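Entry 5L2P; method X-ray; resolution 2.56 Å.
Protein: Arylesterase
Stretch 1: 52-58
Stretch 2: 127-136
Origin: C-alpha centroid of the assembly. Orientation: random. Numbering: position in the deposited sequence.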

# COMPACT_ATOMS: atom_id res chain seq x y z
N ASP A 52 17.86 22.79 35.51
CA ASP A 52 16.96 23.71 34.82
C ASP A 52 17.60 25.07 34.77
O ASP A 52 18.27 25.45 35.70
CB ASP A 52 15.64 23.82 35.55
CG ASP A 52 14.75 22.62 35.36
OD1 ASP A 52 14.99 21.82 34.45
OD2 ASP A 52 13.76 22.51 36.11
N MET A 53 17.40 25.78 33.67
CA MET A 53 17.90 27.15 33.52
C MET A 53 17.17 27.88 32.39
O MET A 53 16.30 27.29 31.77
CB MET A 53 19.41 27.18 33.29
CG MET A 53 19.93 26.64 31.96
SD MET A 53 21.67 27.17 31.73
CE MET A 53 22.50 26.39 33.13
N LYS A 54 17.50 29.14 32.17
CA LYS A 54 16.86 29.93 31.13
C LYS A 54 17.88 30.63 30.24
O LYS A 54 18.82 31.21 30.73
CB LYS A 54 15.93 30.95 31.74
CG LYS A 54 14.58 30.42 32.15
CD LYS A 54 13.90 31.39 33.14
CE LYS A 54 12.41 31.11 33.34
NZ LYS A 54 12.08 29.72 33.81
N ILE A 55 17.69 30.53 28.93
CA ILE A 55 18.51 31.23 27.96
C ILE A 55 17.87 32.60 27.77
O ILE A 55 16.64 32.72 27.59
CB ILE A 55 18.50 30.52 26.61
CG1 ILE A 55 18.99 29.08 26.74
CG2 ILE A 55 19.29 31.32 25.55
CD1 ILE A 55 18.75 28.25 25.50
N LYS A 56 18.69 33.64 27.80
CA LYS A 56 18.21 35.02 27.72
C LYS A 56 18.11 35.47 26.27
O LYS A 56 19.13 35.69 25.62
CB LYS A 56 19.16 35.94 28.48
CG LYS A 56 18.53 37.27 28.84
CD LYS A 56 19.50 38.19 29.57
CE LYS A 56 18.82 39.08 30.61
NZ LYS A 56 19.78 40.03 31.25
N LEU A 57 16.89 35.56 25.74
CA LEU A 57 16.66 36.14 24.41
C LEU A 57 16.23 37.60 24.60
O LEU A 57 15.91 38.01 25.72
CB LEU A 57 15.60 35.34 23.64
CG LEU A 57 15.89 33.83 23.57
CD1 LEU A 57 14.68 33.05 23.07
CD2 LEU A 57 17.16 33.51 22.75
N GLU A 58 16.25 38.39 23.53
CA GLU A 58 15.97 39.84 23.66
C GLU A 58 14.52 40.15 24.11
O GLU A 58 14.29 41.16 24.78
CB GLU A 58 16.39 40.61 22.40
CG GLU A 58 17.91 40.85 22.33
CD GLU A 58 18.38 41.72 21.15
OE1 GLU A 58 18.07 41.38 19.98
OE2 GLU A 58 19.09 42.72 21.38
N TYR A 127 12.27 29.54 15.46
CA TYR A 127 13.39 30.40 15.89
C TYR A 127 13.81 30.21 17.34
O TYR A 127 15.00 30.35 17.64
CB TYR A 127 13.09 31.86 15.58
CG TYR A 127 13.20 32.15 14.11
CD1 TYR A 127 14.43 32.05 13.45
CD2 TYR A 127 12.08 32.50 13.36
CE1 TYR A 127 14.54 32.28 12.10
CE2 TYR A 127 12.19 32.76 11.98
CZ TYR A 127 13.42 32.64 11.37
OH TYR A 127 13.57 32.88 10.04
N ASP A 128 12.86 29.87 18.22
CA ASP A 128 13.22 29.56 19.61
C ASP A 128 14.12 28.34 19.66
O ASP A 128 15.10 28.32 20.42
CB ASP A 128 11.98 29.28 20.49
CG ASP A 128 11.28 30.55 20.96
OD1 ASP A 128 11.72 31.67 20.63
OD2 ASP A 128 10.24 30.43 21.63
N CYS A 129 13.78 27.31 18.86
CA CYS A 129 14.56 26.09 18.85
C CYS A 129 15.92 26.34 18.22
O CYS A 129 16.92 25.81 18.69
CB CYS A 129 13.82 24.99 18.13
SG CYS A 129 12.36 24.31 18.98
N PHE A 130 15.97 27.18 17.19
CA PHE A 130 17.23 27.42 16.48
C PHE A 130 18.16 28.23 17.36
O PHE A 130 19.35 27.91 17.44
CB PHE A 130 16.99 28.11 15.13
CG PHE A 130 18.25 28.50 14.41
CD1 PHE A 130 19.06 27.54 13.83
CD2 PHE A 130 18.61 29.85 14.29
CE1 PHE A 130 20.20 27.90 13.12
CE2 PHE A 130 19.77 30.22 13.60
CZ PHE A 130 20.57 29.24 13.02
N ASN A 131 17.64 29.27 18.01
CA ASN A 131 18.43 30.06 19.00
C ASN A 131 18.98 29.23 20.15
O ASN A 131 20.07 29.49 20.64
CB ASN A 131 17.65 31.27 19.56
CG ASN A 131 17.41 32.34 18.49
OD1 ASN A 131 18.16 32.46 17.51
ND2 ASN A 131 16.33 33.09 18.66
N ALA A 132 18.22 28.22 20.59
CA ALA A 132 18.73 27.28 21.61
C ALA A 132 19.93 26.44 21.08
O ALA A 132 20.85 26.16 21.83
CB ALA A 132 17.60 26.40 22.09
N ILE A 133 19.93 26.08 19.80
CA ILE A 133 21.08 25.37 19.19
C ILE A 133 22.30 26.28 19.12
O ILE A 133 23.41 25.87 19.45
CB ILE A 133 20.77 24.86 17.76
CG1 ILE A 133 19.66 23.83 17.78
CG2 ILE A 133 22.01 24.27 17.06
CD1 ILE A 133 19.16 23.53 16.38
N VAL A 134 22.08 27.52 18.67
CA VAL A 134 23.15 28.52 18.63
C VAL A 134 23.71 28.78 20.03
O VAL A 134 24.92 28.85 20.20
CB VAL A 134 22.63 29.84 18.02
CG1 VAL A 134 23.65 30.97 18.15
CG2 VAL A 134 22.24 29.62 16.57
N TRP A 135 22.84 28.88 21.03
CA TRP A 135 23.29 29.04 22.45
C TRP A 135 24.16 27.88 22.89
O TRP A 135 25.19 28.09 23.49
CB TRP A 135 22.08 29.19 23.39
CG TRP A 135 22.43 29.27 24.80
CD1 TRP A 135 22.69 30.40 25.48
CD2 TRP A 135 22.61 28.19 25.73
NE1 TRP A 135 23.03 30.11 26.78
CE2 TRP A 135 22.97 28.76 26.96
CE3 TRP A 135 22.51 26.81 25.63
CZ2 TRP A 135 23.24 28.00 28.10
CZ3 TRP A 135 22.82 26.03 26.76
CH2 TRP A 135 23.16 26.64 27.98
N ALA A 136 23.74 26.65 22.61
CA ALA A 136 24.52 25.45 22.98
C ALA A 136 25.89 25.43 22.33
O ALA A 136 26.90 25.05 22.96
CB ALA A 136 23.76 24.20 22.58

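A β-strand packs across an α-helix in this arylesterase, and the contact is made by side chains, with no hydrogen bond passing between the two stretches. Strand 52-56 and helix 127-136 run almost at right angles, 98° between their N-to-C directions, and their axes approach to 10.0 Å, a spacing filled by apolar groups. The summed buried surface is 310 Å². Alternation along the extended chain sets up the strand side: Met53, Ile55 and Leu57 direct their CA-to-CB bonds toward the helix, while that of Lys54 points away and that of Lys56 sideways, its amine end leading off, so that both lysines stay exposed and the charged groups are kept out of the contact. The helix answers with residues three or four apart, its backbone held by i to i+4 hydrogen bonds such as Asn131 N to Tyr127 O, 2.9 Å.

Tyr127, at the start of the stretch, lies out of reach. Asp128 is the first residue to touch: its CA-to-CB bond runs sideways, but an m rotamer brings the carboxylate nearer, and OD1 of Asp128 lies 4.1 Å from CD1 of Leu57. This is simple packing against a methyl group; both carboxylate oxygens are hydrogen-bonded elsewhere in the structure, which makes a buried acid tolerable here. Cys129 and Phe130 take no part.

One turn on from Tyr127, Asn131 points toward the strand. Its CB packs 3.9 Å from CD2 of Leu57, so the aliphatic base of this polar side chain supplies the closest contact. The two methyls of Leu57, in its m,t rotamer, thus reach Asp128 and Asn131, bridging neighbouring positions on the helix. Ala132 follows, and here the backbones come close, with CA of Ala132 7.5 Å from CA of Ile55. Its small side chain leaves the helix surface low enough for CD1 of Ile55 to rest 4.0 Å from both CA and CB of Ala132. Ile133, whose CA-to-CB bond points away, and Val134 make no contact.

Trp135 gives the helix its largest share of the contact, 73 Å², matched on the strand by 84 Å² from buried Ile55. With chi1 t and chi2 at 90°, its indole lies alongside the strand residues. CG1 of Ile55 sits over one face, 3.9 Å from the centroid of the five-membered ring of Trp135 and only 8° off the ring normal, a CH-pi contact; CG2 of Ile55 comes to 3.5 Å from CD1 of Trp135. CD1 of Ile55 touches the indole too, 3.9 Å from CD2 of Trp135, while also packing on Ala132. Farther along the ring, SD of Met53 packs 4.0 Å from CZ2 of Trp135. The same sulfur lies 5.0 Å from the centroid of the six-membered ring of Trp135, in an oblique sulfur-aromatic approach, and the long, unbranched side chain of Met53, itself partly exposed, suits this reach. Ala136 closes the stretch without touching the strand.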